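PDB 6F72: MtVAO615 from Myceliophthora thermophila, which probably acts as an oxidoreductase whose bicovalently bound FAD, once reduced, reacts rapidly with molecular oxygen, although no substrate has been identified. Local coordinates for residues Ile89-Val92 with Val98-Gln101; Val58-Val63 with Val92-Asp97; Ala187-Gly192 with Thr267-Ser272; Asp249-Trp254 with Ala277-Gly282. One frame throughout, in Å; residues are numbered along the deposited sequence.

Contact 1: Ile89-Val92 with Val98-Gln101; sequences ITHV and VLSQ
His-91 and Leu-99 carry most of this buried contact. Their side chains run past one another in opposite directions. The touching branch of Leu-99 is CD2. It lies 3.6 Å from CB of His-91 and 3.7 Å from CG of the same residue. CD2 therefore packs at the root of the imidazole, where it meets the ring obliquely. Leu-99 has CG anti to its carbonyl carbon (chi1 -68°). The chain then extends, and CD2 arrives against the side chains of His-91 and Val-92 on the short helix 89-92. Val-92 adds a looser apolar touch, with its CG2 4.3 Å from Leu-99 CD2. The first torsion of His-91 (chi1 -137°) falls away from a staggered position. It swings the ring along the loop, so that NE2 stands 3.7 Å from the carbonyl O of Val-98. That is too far for a hydrogen bond. The Val-98 oxygen is instead bonded by Gln-104 NE2. The His-91 ring also meets the ring of Trp-84, with the two planes at about 45°. With an alanine here, Trp-84 would probably lose its ring partner and a gap would be likely to open between the helix and the Val-98 carbonyl. Ser-100 stands at the N-cap of helix 101-104, and its OG binds the backbone N of Phe-103. The side chain of Leu-99 also comes within about 4 Å of the FAD. An eight-residue connection, residues 93-100, joins helices 89-92 and 101-104, folded back so that Leu-99 packs against His-91 and lies beside the cofactor of this VAO-type flavoprotein.

Contact 2: Val58-Val63 with Val92-Asp97; sequences VPQASV and VNAPGD
Gln-60 swings CG away from its backbone N (chi1 -158°) and runs extended beyond it, while Asp-97, with chi1 at -94°, turns its carboxylate to the Gln-60 backbone. The main link is a hydrogen bond from Gln-60 N to Asp-97 OD1, 2.8 Å long. It is nearly straight, with an angle of 161° at the hydrogen. OD1 receives it on its syn lone pair, the side of the other oxygen. The same OD1 lies 3.3 Å from CB of Gln-60, so the carboxylate sits against both the amide and the start of the side chain. A water carries the second oxygen's part of the link. It accepts from Ala-61 N at 2.7 Å and donates to Asp-97 OD2 at 3.1 Å.

The amides held in this way belong to a beta turn from Pro-59 to Ser-62, with backbone angles that fit type I. Ser-62 N bonds back to Pro-59 O at 3.1 Å, and the chain goes on into a 3-10 segment that starts at Ser-62. A carboxylate thus faces successive N-H groups of the turn, one directly and one through water. These groups would be expected to stabilise its negative charge. Tyr-123 OH also bonds OD2 of Asp-97, so this oxygen has a protein partner as well as the water.

Further along Gln-60, the amide NE2 passes 4.2 Å from CB of Ala-94. Its hydrogen-bond partner is the backbone O of Thr-90 on helix 89-92. Lys-153 NZ binds the carbonyl oxygens of both Ala-94 and Asp-97, and so grips the loop that presents the carboxylate.

Contact 3: Ala187-Gly192 with Thr267-Ser272; sequences APYYKG and TPTRNS
Tyr-189 and Pro-268 join two turns of the FAD-binding PCMH-type region. One turn links the antiparallel strands 179-186 and 193-198. The other leads from strand 263-266 into helix 272-278. The Pro-268 ring lies over one face of the Tyr-189 ring. Its CG makes a CH-pi contact, 3.9 Å from the centroid of the Tyr-189 ring and 29° off the ring normal. The proline is shifted toward the phenol end, and its CG is 3.5 Å from CZ of Tyr-189. Farther out, Pro-268 CD approaches Tyr-189 OH to 3.2 Å. Tyr-189 keeps CG between its backbone N and carbonyl carbon (chi1 42°). This folds the ring back over its own turn, where CB of Ala-187 touches the face opposite Pro-268. The ring is thus sandwiched between the two. The segment then turns a corner at Gly-192 into strand 193-198.

The second turn is a type I beta turn from Thr-267 to Arg-270. It is reinforced by an ST turn, in which Thr-267 OG1 accepts from the backbone N of Thr-269 at 3.0 Å with a bent angle of 139°. This hydroxyl is 4.0 Å from Tyr-189 OH, and the two are not bonded. CG2 of Thr-269 comes to the edge of the tyrosine ring, near its plane. A serine in place of Tyr-189 would probably strip Pro-268 of its aromatic partner and open a gap between the two turns.

Contact 4: Asp249-Trp254 with Ala277-Gly282; sequences DNVLEW and ALSGGG
Val-251 is the first residue of its segment to meet the other, with CB 4.1 Å from OG of Ser-279. Its CG1 stands anti to the backbone N (chi1 -174°) and rests 3.4 Å above the indole plane of Trp-254, toward the rim. Leu-252 and Glu-253 come next. They form a classic beta bulge, both facing Thr-293 on strand 288-298. The extra residue lets Val-251 and Trp-254, three positions apart, point to the same side of the strand.

Trp-254 then carries most of the contact. CB of Leu-278 lies over the indole face opposite Val-251. It makes a CH-pi contact 3.6 Å from the centroid of the five-membered ring of Trp-254, 18° off the normal. Leu-278 CD1 adds to the packing at 3.7 Å from CG of Trp-254. At the ring edge, Trp-254 NE1 donates to Ser-279 OG. This bond is 3.0 Å long, with an angle of 166° at the hydrogen, and the oxygen lies close to the indole plane. Ser-279 OG in turn donates to the O of Tyr-275, one turn back in helix 272-278. The chain leaves that helix at Ser-279 through an inverse gamma turn and enters the glycines Gly-280 to Gly-282. Leu-278, at the helix end, has its side chain about 6 Å from the FAD.

The buried indole N-H is therefore satisfied by a hydroxyl that is itself hydrogen-bonded to a helix carbonyl. With both faces packed and the edge bonded, the indole is held against turning, and strand 251-257 is joined to the helix end beside the cofactor.

Overall arrangement
From the N terminus, contact 2 comes first and closes a 28-residue excursion that includes helix 74-81. Contact 1 shares Val-92 with it and spans five residues between its segments, within the connection from helix 89-92 to helix 101-104. The two touch, with centres 8 Å apart. Contacts 3 and 4 open only after contacts 1 and 2 have closed, and they cross each other. Both lie in the FAD-binding PCMH-type region, centres 12 Å apart. Contact 3 joins the turn between strands 179-186 and 193-198 to the one leading from strand 263-266 into helix 272-278, while contact 4 ties strand 251-257 to that helix. Contacts 1 and 3 lie on opposite sides of the chain's centre.

Contact 1: Ile89-Val92 with Val98-Gln101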
loop_
_atom_site.group_PDB
_atom_site.type_symbol
_atom_site.label_atom_id
_atom_site.label_comp_id
_atom_site.label_asym_id
_atom_site.label_seq_id
_atom_site.Cartn_x
_atom_site.Cartn_y
_atom_site.Cartn_z
ATOM N N ILE A 89 -6.332 -10.863 -8.971
ATOM C CA ILE A 89 -5.774 -10.391 -10.235
ATOM C C ILE A 89 -6.895 -9.930 -11.177
ATOM O O ILE A 89 -6.737 -8.962 -11.914
ATOM C CB ILE A 89 -4.802 -11.441 -10.854
ATOM C CG1 ILE A 89 -3.955 -10.838 -11.985
ATOM C CG2 ILE A 89 -5.538 -12.696 -11.311
ATOM C CD1 ILE A 89 -2.874 -9.878 -11.534
ATOM N N THR A 90 -8.037 -10.609 -11.091
ATOM C CA THR A 90 -9.250 -10.298 -11.861
ATOM C C THR A 90 -9.684 -8.834 -11.665
ATOM O O THR A 90 -9.900 -8.096 -12.634
ATOM C CB THR A 90 -10.383 -11.294 -11.490
ATOM O OG1 THR A 90 -9.973 -12.614 -11.869
ATOM C CG2 THR A 90 -11.700 -10.972 -12.209
ATOM N N HIS A 91 -9.782 -8.428 -10.405
ATOM C CA HIS A 91 -10.152 -7.076 -10.035
ATOM C C HIS A 91 -9.074 -6.044 -10.384
ATOM O O HIS A 91 -9.373 -4.929 -10.848
ATOM C CB HIS A 91 -10.412 -7.047 -8.542
ATOM C CG HIS A 91 -11.618 -6.255 -8.160
ATOM N ND1 HIS A 91 -12.366 -6.544 -7.039
ATOM C CD2 HIS A 91 -12.211 -5.190 -8.754
ATOM C CE1 HIS A 91 -13.361 -5.680 -6.950
ATOM N NE2 HIS A 91 -13.293 -4.850 -7.980
ATOM N N VAL A 92 -7.821 -6.430 -10.148
ATOM C CA VAL A 92 -6.687 -5.588 -10.458
ATOM C C VAL A 92 -6.586 -5.351 -11.977
ATOM O O VAL A 92 -6.118 -4.288 -12.392
ATOM C CB VAL A 92 -5.377 -6.171 -9.857
ATOM C CG1 VAL A 92 -4.146 -5.578 -10.509
ATOM C CG2 VAL A 92 -5.325 -5.920 -8.356
ATOM N N VAL A 98 -11.416 0.124 -8.590
ATOM C CA VAL A 98 -10.501 0.061 -7.444
ATOM C C VAL A 98 -10.913 -1.087 -6.526
ATOM O O VAL A 98 -12.040 -1.601 -6.649
ATOM C CB VAL A 98 -10.341 1.416 -6.708
ATOM C CG1 VAL A 98 -9.570 2.395 -7.578
ATOM C CG2 VAL A 98 -11.680 2.007 -6.278
ATOM N N LEU A 99 -10.021 -1.505 -5.630
ATOM C CA LEU A 99 -10.316 -2.620 -4.733
ATOM C C LEU A 99 -11.196 -2.250 -3.517
ATOM O O LEU A 99 -11.828 -3.131 -2.903
ATOM C CB LEU A 99 -9.025 -3.310 -4.274
ATOM C CG LEU A 99 -8.096 -4.111 -5.195
ATOM C CD1 LEU A 99 -7.003 -4.708 -4.324
ATOM C CD2 LEU A 99 -8.799 -5.234 -5.923
ATOM N N SER A 100 -11.267 -0.960 -3.191
ATOM C CA SER A 100 -11.972 -0.522 -1.982
ATOM C C SER A 100 -13.492 -0.485 -2.120
ATOM O O SER A 100 -14.043 0.348 -2.861
ATOM C CB SER A 100 -11.450 0.829 -1.491
ATOM O OG SER A 100 -12.319 1.393 -0.529
ATOM N N GLN A 101 -14.154 -1.351 -1.346
ATOM C CA GLN A 101 -15.617 -1.419 -1.298
ATOM C C GLN A 101 -16.193 -0.082 -0.837
ATOM O O GLN A 101 -17.290 0.294 -1.242
ATOM C CB GLN A 101 -16.115 -2.539 -0.371
ATOM C CG GLN A 101 -15.513 -3.928 -0.576
ATOM C CD GLN A 101 -14.247 -4.160 0.240
ATOM O OE1 GLN A 101 -13.539 -3.218 0.582
ATOM N NE2 GLN A 101 -13.952 -5.423 0.540
#

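Contact 2: Val58-Val63 with Val92-Asp97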
loop_
_atom_site.group_PDB
_atom_site.type_symbol
_atom_site.label_atom_id
_atom_site.label_comp_id
_atom_site.label_asym_id
_atom_site.label_seq_id
_atom_site.Cartn_x
_atom_site.Cartn_y
_atom_site.Cartn_z
ATOM N N VAL A 58 -16.270 1.087 -17.793
ATOM C CA VAL A 58 -17.405 0.230 -17.559
ATOM C C VAL A 58 -16.994 -0.584 -16.343
ATOM O O VAL A 58 -16.108 -1.444 -16.471
ATOM C CB VAL A 58 -17.702 -0.705 -18.753
ATOM C CG1 VAL A 58 -18.910 -1.588 -18.440
ATOM C CG2 VAL A 58 -17.933 0.101 -20.020
ATOM N N PRO A 59 -17.605 -0.300 -15.164
ATOM C CA PRO A 59 -17.260 -1.018 -13.930
ATOM C C PRO A 59 -17.431 -2.518 -14.090
ATOM O O PRO A 59 -18.318 -2.952 -14.800
ATOM C CB PRO A 59 -18.234 -0.434 -12.901
ATOM C CG PRO A 59 -18.420 0.970 -13.354
ATOM C CD PRO A 59 -18.437 0.881 -14.874
ATOM N N GLN A 60 -16.556 -3.289 -13.459
ATOM C CA GLN A 60 -16.553 -4.752 -13.574
ATOM C C GLN A 60 -17.894 -5.435 -13.196
ATOM O O GLN A 60 -18.243 -6.469 -13.762
ATOM C CB GLN A 60 -15.396 -5.321 -12.749
ATOM C CG GLN A 60 -14.944 -6.713 -13.162
ATOM C CD GLN A 60 -13.753 -7.202 -12.359
ATOM O OE1 GLN A 60 -13.670 -7.007 -11.150
ATOM N NE2 GLN A 60 -12.817 -7.850 -13.042
ATOM N N ALA A 61 -18.645 -4.843 -12.268
ATOM C CA ALA A 61 -19.949 -5.387 -11.839
ATOM C C ALA A 61 -21.151 -4.904 -12.669
ATOM O O ALA A 61 -22.303 -5.099 -12.274
ATOM C CB ALA A 61 -20.176 -5.148 -10.346
ATOM N N SER A 62 -20.896 -4.304 -13.833
ATOM C CA SER A 62 -21.986 -3.955 -14.750
ATOM C C SER A 62 -22.765 -5.201 -15.195
ATOM O O SER A 62 -23.957 -5.104 -15.489
ATOM C CB SER A 62 -21.475 -3.201 -15.964
ATOM O OG SER A 62 -20.843 -4.100 -16.834
ATOM N N VAL A 63 -22.087 -6.356 -15.222
ATOM C CA VAL A 63 -22.735 -7.673 -15.416
ATOM C C VAL A 63 -23.827 -8.004 -14.375
ATOM O O VAL A 63 -24.700 -8.847 -14.616
ATOM C CB VAL A 63 -21.711 -8.841 -15.494
ATOM C CG1 VAL A 63 -20.859 -8.721 -16.741
ATOM C CG2 VAL A 63 -20.841 -8.921 -14.245
ATOM N N VAL A 92 -7.821 -6.430 -10.148
ATOM C CA VAL A 92 -6.687 -5.588 -10.458
ATOM C C VAL A 92 -6.586 -5.351 -11.977
ATOM O O VAL A 92 -6.118 -4.288 -12.392
ATOM C CB VAL A 92 -5.377 -6.171 -9.857
ATOM C CG1 VAL A 92 -4.146 -5.578 -10.509
ATOM C CG2 VAL A 92 -5.325 -5.920 -8.356
ATOM N N ASN A 93 -7.069 -6.313 -12.777
ATOM C CA ASN A 93 -6.988 -6.248 -14.245
ATOM C C ASN A 93 -8.020 -5.326 -14.888
ATOM O O ASN A 93 -7.927 -5.027 -16.082
ATOM C CB ASN A 93 -7.100 -7.644 -14.862
ATOM C CG ASN A 93 -5.809 -8.443 -14.780
ATOM O OD1 ASN A 93 -4.760 -7.951 -14.364
ATOM N ND2 ASN A 93 -5.891 -9.700 -15.182
ATOM N N ALA A 94 -9.012 -4.899 -14.111
ATOM C CA ALA A 94 -10.053 -4.007 -14.613
ATOM C C ALA A 94 -9.501 -2.580 -14.764
ATOM O O ALA A 94 -8.769 -2.103 -13.878
ATOM C CB ALA A 94 -11.265 -4.038 -13.699
ATOM N N PRO A 95 -9.817 -1.910 -15.898
ATOM C CA PRO A 95 -9.302 -0.566 -16.181
ATOM C C PRO A 95 -9.654 0.502 -15.145
ATOM O O PRO A 95 -8.768 1.180 -14.652
ATOM C CB PRO A 95 -9.938 -0.227 -17.533
ATOM C CG PRO A 95 -10.136 -1.561 -18.171
ATOM C CD PRO A 95 -10.600 -2.426 -17.040
ATOM N N GLY A 96 -10.929 0.651 -14.814
ATOM C CA GLY A 96 -11.345 1.756 -13.962
ATOM C C GLY A 96 -11.764 1.377 -12.557
ATOM O O GLY A 96 -12.210 2.247 -11.814
ATOM N N ASP A 97 -11.626 0.101 -12.188
ATOM C CA ASP A 97 -12.066 -0.363 -10.865
ATOM C C ASP A 97 -10.992 -0.095 -9.835
ATOM O O ASP A 97 -9.805 -0.089 -10.168
ATOM C CB ASP A 97 -12.390 -1.861 -10.837
ATOM C CG ASP A 97 -13.857 -2.154 -11.076
ATOM O OD1 ASP A 97 -14.242 -2.250 -12.262
ATOM O OD2 ASP A 97 -14.618 -2.306 -10.072
HETATM O O HOH W 1 -17.629 -2.922 -10.621
#

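Contact 3: Ala187-Gly192 with Thr267-Ser272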
loop_
_atom_site.group_PDB
_atom_site.type_symbol
_atom_site.label_atom_id
_atom_site.label_comp_id
_atom_site.label_asym_id
_atom_site.label_seq_id
_atom_site.Cartn_x
_atom_site.Cartn_y
_atom_site.Cartn_z
ATOM N N ALA A 187 27.309 2.966 -9.427
ATOM C CA ALA A 187 27.104 4.295 -8.894
ATOM C C ALA A 187 28.064 4.436 -7.706
ATOM O O ALA A 187 28.490 3.420 -7.142
ATOM C CB ALA A 187 25.660 4.452 -8.442
ATOM N N PRO A 188 28.416 5.682 -7.315
ATOM C CA PRO A 188 29.270 5.838 -6.116
ATOM C C PRO A 188 28.644 5.224 -4.845
ATOM O O PRO A 188 29.354 4.604 -4.046
ATOM C CB PRO A 188 29.397 7.356 -5.975
ATOM C CG PRO A 188 29.143 7.887 -7.346
ATOM C CD PRO A 188 28.124 6.982 -7.955
ATOM N N TYR A 189 27.328 5.372 -4.702
ATOM C CA TYR A 189 26.552 4.949 -3.530
ATOM C C TYR A 189 25.912 3.559 -3.657
ATOM O O TYR A 189 25.281 3.073 -2.707
ATOM C CB TYR A 189 25.438 5.974 -3.268
ATOM C CG TYR A 189 24.767 6.440 -4.534
ATOM C CD1 TYR A 189 23.820 5.635 -5.186
ATOM C CD2 TYR A 189 25.094 7.680 -5.103
ATOM C CE1 TYR A 189 23.217 6.051 -6.365
ATOM C CE2 TYR A 189 24.489 8.110 -6.282
ATOM C CZ TYR A 189 23.551 7.292 -6.903
ATOM O OH TYR A 189 22.951 7.702 -8.070
ATOM N N TYR A 190 26.036 2.941 -4.826
ATOM C CA TYR A 190 25.592 1.559 -5.013
ATOM C C TYR A 190 26.333 0.856 -6.140
ATOM O O TYR A 190 26.430 1.375 -7.253
ATOM C CB TYR A 190 24.057 1.427 -5.220
ATOM C CG TYR A 190 23.646 -0.031 -5.291
ATOM C CD1 TYR A 190 23.755 -0.851 -4.159
ATOM C CD2 TYR A 190 23.219 -0.619 -6.501
ATOM C CE1 TYR A 190 23.426 -2.193 -4.213
ATOM C CE2 TYR A 190 22.890 -1.972 -6.558
ATOM C CZ TYR A 190 22.999 -2.746 -5.409
ATOM O OH TYR A 190 22.705 -4.079 -5.417
ATOM N N LYS A 191 26.841 -0.330 -5.823
ATOM C CA LYS A 191 27.418 -1.233 -6.800
ATOM C C LYS A 191 26.925 -2.642 -6.520
ATOM O O LYS A 191 27.134 -3.184 -5.432
ATOM C CB LYS A 191 28.942 -1.181 -6.801
ATOM C CG LYS A 191 29.545 0.097 -7.359
ATOM C CD LYS A 191 30.959 0.279 -6.813
ATOM C CE LYS A 191 31.305 1.745 -6.591
ATOM N NZ LYS A 191 31.960 2.368 -7.774
ATOM N N GLY A 192 26.239 -3.211 -7.505
ATOM C CA GLY A 192 25.733 -4.568 -7.412
ATOM C C GLY A 192 24.529 -4.802 -8.316
ATOM O O GLY A 192 24.200 -3.943 -9.156
ATOM N N THR A 267 17.478 10.621 -9.849
ATOM C CA THR A 267 18.469 9.792 -9.173
ATOM C C THR A 267 19.044 10.638 -8.020
ATOM O O THR A 267 18.769 11.843 -7.948
ATOM C CB THR A 267 19.615 9.321 -10.134
ATOM O OG1 THR A 267 20.659 10.296 -10.171
ATOM C CG2 THR A 267 19.124 9.035 -11.566
ATOM N N PRO A 268 19.833 10.023 -7.111
ATOM C CA PRO A 268 20.519 10.848 -6.092
ATOM C C PRO A 268 21.449 11.932 -6.666
ATOM O O PRO A 268 21.725 12.915 -5.984
ATOM C CB PRO A 268 21.343 9.821 -5.310
ATOM C CG PRO A 268 20.608 8.542 -5.492
ATOM C CD PRO A 268 20.078 8.584 -6.890
ATOM N N THR A 269 21.925 11.755 -7.904
ATOM C CA THR A 269 22.759 12.772 -8.559
ATOM C C THR A 269 22.147 13.458 -9.806
ATOM O O THR A 269 22.882 14.078 -10.585
ATOM C CB THR A 269 24.181 12.231 -8.865
ATOM O OG1 THR A 269 24.096 10.955 -9.523
ATOM C CG2 THR A 269 25.002 12.092 -7.569
ATOM N N ARG A 270 20.822 13.344 -9.999
ATOM C CA ARG A 270 20.130 13.995 -11.136
ATOM C C ARG A 270 18.659 14.219 -10.797
ATOM O O ARG A 270 17.952 13.258 -10.512
ATOM C CB ARG A 270 20.266 13.153 -12.417
ATOM C CG ARG A 270 19.642 13.760 -13.686
ATOM C CD ARG A 270 19.411 12.718 -14.785
ATOM N NE ARG A 270 20.314 11.574 -14.609
ATOM C CZ ARG A 270 20.404 10.501 -15.400
ATOM N NH1 ARG A 270 19.643 10.373 -16.508
ATOM N NH2 ARG A 270 21.283 9.541 -15.069
ATOM N N ASN A 271 18.217 15.482 -10.862
ATOM C CA ASN A 271 16.901 15.918 -10.357
ATOM C C ASN A 271 16.676 15.369 -8.954
ATOM O O ASN A 271 15.606 14.793 -8.657
ATOM C CB ASN A 271 15.760 15.450 -11.287
ATOM C CG ASN A 271 15.919 15.959 -12.686
ATOM O OD1 ASN A 271 15.899 17.162 -12.918
ATOM N ND2 ASN A 271 16.073 15.042 -13.636
ATOM N N SER A 272 17.690 15.545 -8.100
ATOM C CA SER A 272 17.829 14.785 -6.857
ATOM C C SER A 272 16.711 15.074 -5.870
ATOM O O SER A 272 16.346 14.214 -5.069
ATOM C CB SER A 272 19.195 15.054 -6.220
ATOM O OG SER A 272 19.340 16.430 -5.920
#

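Contact 4: Asp249-Trp254 with Ala277-Gly282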
loop_
_atom_site.group_PDB
_atom_site.type_symbol
_atom_site.label_atom_id
_atom_site.label_comp_id
_atom_site.label_asym_id
_atom_site.label_seq_id
_atom_site.Cartn_x
_atom_site.Cartn_y
_atom_site.Cartn_z
ATOM N N ASP A 249 14.283 2.958 0.320
ATOM C CA ASP A 249 15.725 2.897 0.585
ATOM C C ASP A 249 16.475 2.222 -0.548
ATOM O O ASP A 249 17.660 2.516 -0.784
ATOM C CB ASP A 249 16.008 2.089 1.850
ATOM C CG ASP A 249 15.638 2.817 3.107
ATOM O OD1 ASP A 249 15.459 4.058 3.084
ATOM O OD2 ASP A 249 15.545 2.128 4.141
ATOM N N ASN A 250 15.775 1.308 -1.222
ATOM C CA ASN A 250 16.357 0.487 -2.269
ATOM C C ASN A 250 16.184 1.063 -3.664
ATOM O O ASN A 250 16.604 0.435 -4.629
ATOM C CB ASN A 250 15.805 -0.930 -2.195
ATOM C CG ASN A 250 16.358 -1.689 -1.019
ATOM O OD1 ASN A 250 17.377 -2.346 -1.139
ATOM N ND2 ASN A 250 15.702 -1.570 0.148
ATOM N N VAL A 251 15.597 2.255 -3.769
ATOM C CA VAL A 251 15.427 2.911 -5.058
ATOM C C VAL A 251 16.731 3.535 -5.532
ATOM O O VAL A 251 17.417 4.260 -4.778
ATOM C CB VAL A 251 14.297 3.967 -5.070
ATOM C CG1 VAL A 251 14.087 4.497 -6.489
ATOM C CG2 VAL A 251 13.000 3.360 -4.595
ATOM N N LEU A 252 17.075 3.241 -6.788
ATOM C CA LEU A 252 18.239 3.846 -7.424
ATOM C C LEU A 252 17.829 4.995 -8.340
ATOM O O LEU A 252 18.446 6.054 -8.326
ATOM C CB LEU A 252 19.065 2.795 -8.172
ATOM C CG LEU A 252 19.539 1.571 -7.387
ATOM C CD1 LEU A 252 20.069 0.526 -8.351
ATOM C CD2 LEU A 252 20.609 1.951 -6.363
ATOM N N GLU A 253 16.783 4.768 -9.137
ATOM C CA GLU A 253 16.327 5.707 -10.162
ATOM C C GLU A 253 14.828 5.652 -10.268
ATOM O O GLU A 253 14.251 4.597 -10.046
ATOM C CB GLU A 253 16.895 5.322 -11.526
ATOM C CG GLU A 253 18.403 5.497 -11.600
ATOM C CD GLU A 253 18.982 5.155 -12.956
ATOM O OE1 GLU A 253 18.385 5.556 -13.980
ATOM O OE2 GLU A 253 20.050 4.513 -12.979
ATOM N N TRP A 254 14.231 6.801 -10.593
ATOM C CA TRP A 254 12.831 6.922 -10.997
ATOM C C TRP A 254 12.836 7.478 -12.407
ATOM O O TRP A 254 13.478 8.499 -12.667
ATOM C CB TRP A 254 12.062 7.913 -10.121
ATOM C CG TRP A 254 11.874 7.496 -8.692
ATOM C CD1 TRP A 254 12.526 8.004 -7.589
ATOM C CD2 TRP A 254 10.970 6.503 -8.204
ATOM N NE1 TRP A 254 12.082 7.376 -6.446
ATOM C CE2 TRP A 254 11.130 6.447 -6.794
ATOM C CE3 TRP A 254 10.041 5.634 -8.823
ATOM C CZ2 TRP A 254 10.392 5.569 -5.993
ATOM C CZ3 TRP A 254 9.321 4.752 -8.024
ATOM C CH2 TRP A 254 9.494 4.732 -6.624
ATOM N N ALA A 277 11.740 13.296 -2.886
ATOM C CA ALA A 277 10.286 13.340 -2.756
ATOM C C ALA A 277 9.614 12.043 -3.169
ATOM O O ALA A 277 8.758 11.560 -2.443
ATOM C CB ALA A 277 9.702 14.514 -3.538
ATOM N N LEU A 278 10.006 11.481 -4.319
ATOM C CA LEU A 278 9.430 10.223 -4.801
ATOM C C LEU A 278 9.778 8.992 -3.950
ATOM O O LEU A 278 9.038 8.001 -3.962
ATOM C CB LEU A 278 9.771 9.966 -6.275
ATOM C CG LEU A 278 9.066 10.763 -7.377
ATOM C CD1 LEU A 278 9.838 10.572 -8.676
ATOM C CD2 LEU A 278 7.601 10.353 -7.576
ATOM N N SER A 279 10.891 9.060 -3.227
ATOM C CA SER A 279 11.373 7.938 -2.423
ATOM C C SER A 279 10.836 8.038 -0.974
ATOM O O SER A 279 11.592 8.325 -0.021
ATOM C CB SER A 279 12.919 7.897 -2.456
ATOM O OG SER A 279 13.446 7.711 -3.769
ATOM N N GLY A 280 9.532 7.817 -0.813
ATOM C CA GLY A 280 8.891 7.863 0.513
ATOM C C GLY A 280 7.958 9.034 0.754
ATOM O O GLY A 280 7.253 9.052 1.776
ATOM N N GLY A 281 7.903 9.985 -0.182
ATOM C CA GLY A 281 7.008 11.149 -0.082
ATOM C C GLY A 281 5.566 10.915 -0.539
ATOM O O GLY A 281 4.750 11.846 -0.516
ATOM N N GLY A 282 5.271 9.695 -0.977
ATOM C CA GLY A 282 3.931 9.326 -1.448
ATOM C C GLY A 282 3.701 9.416 -2.954
ATOM O O GLY A 282 4.200 10.324 -3.626
#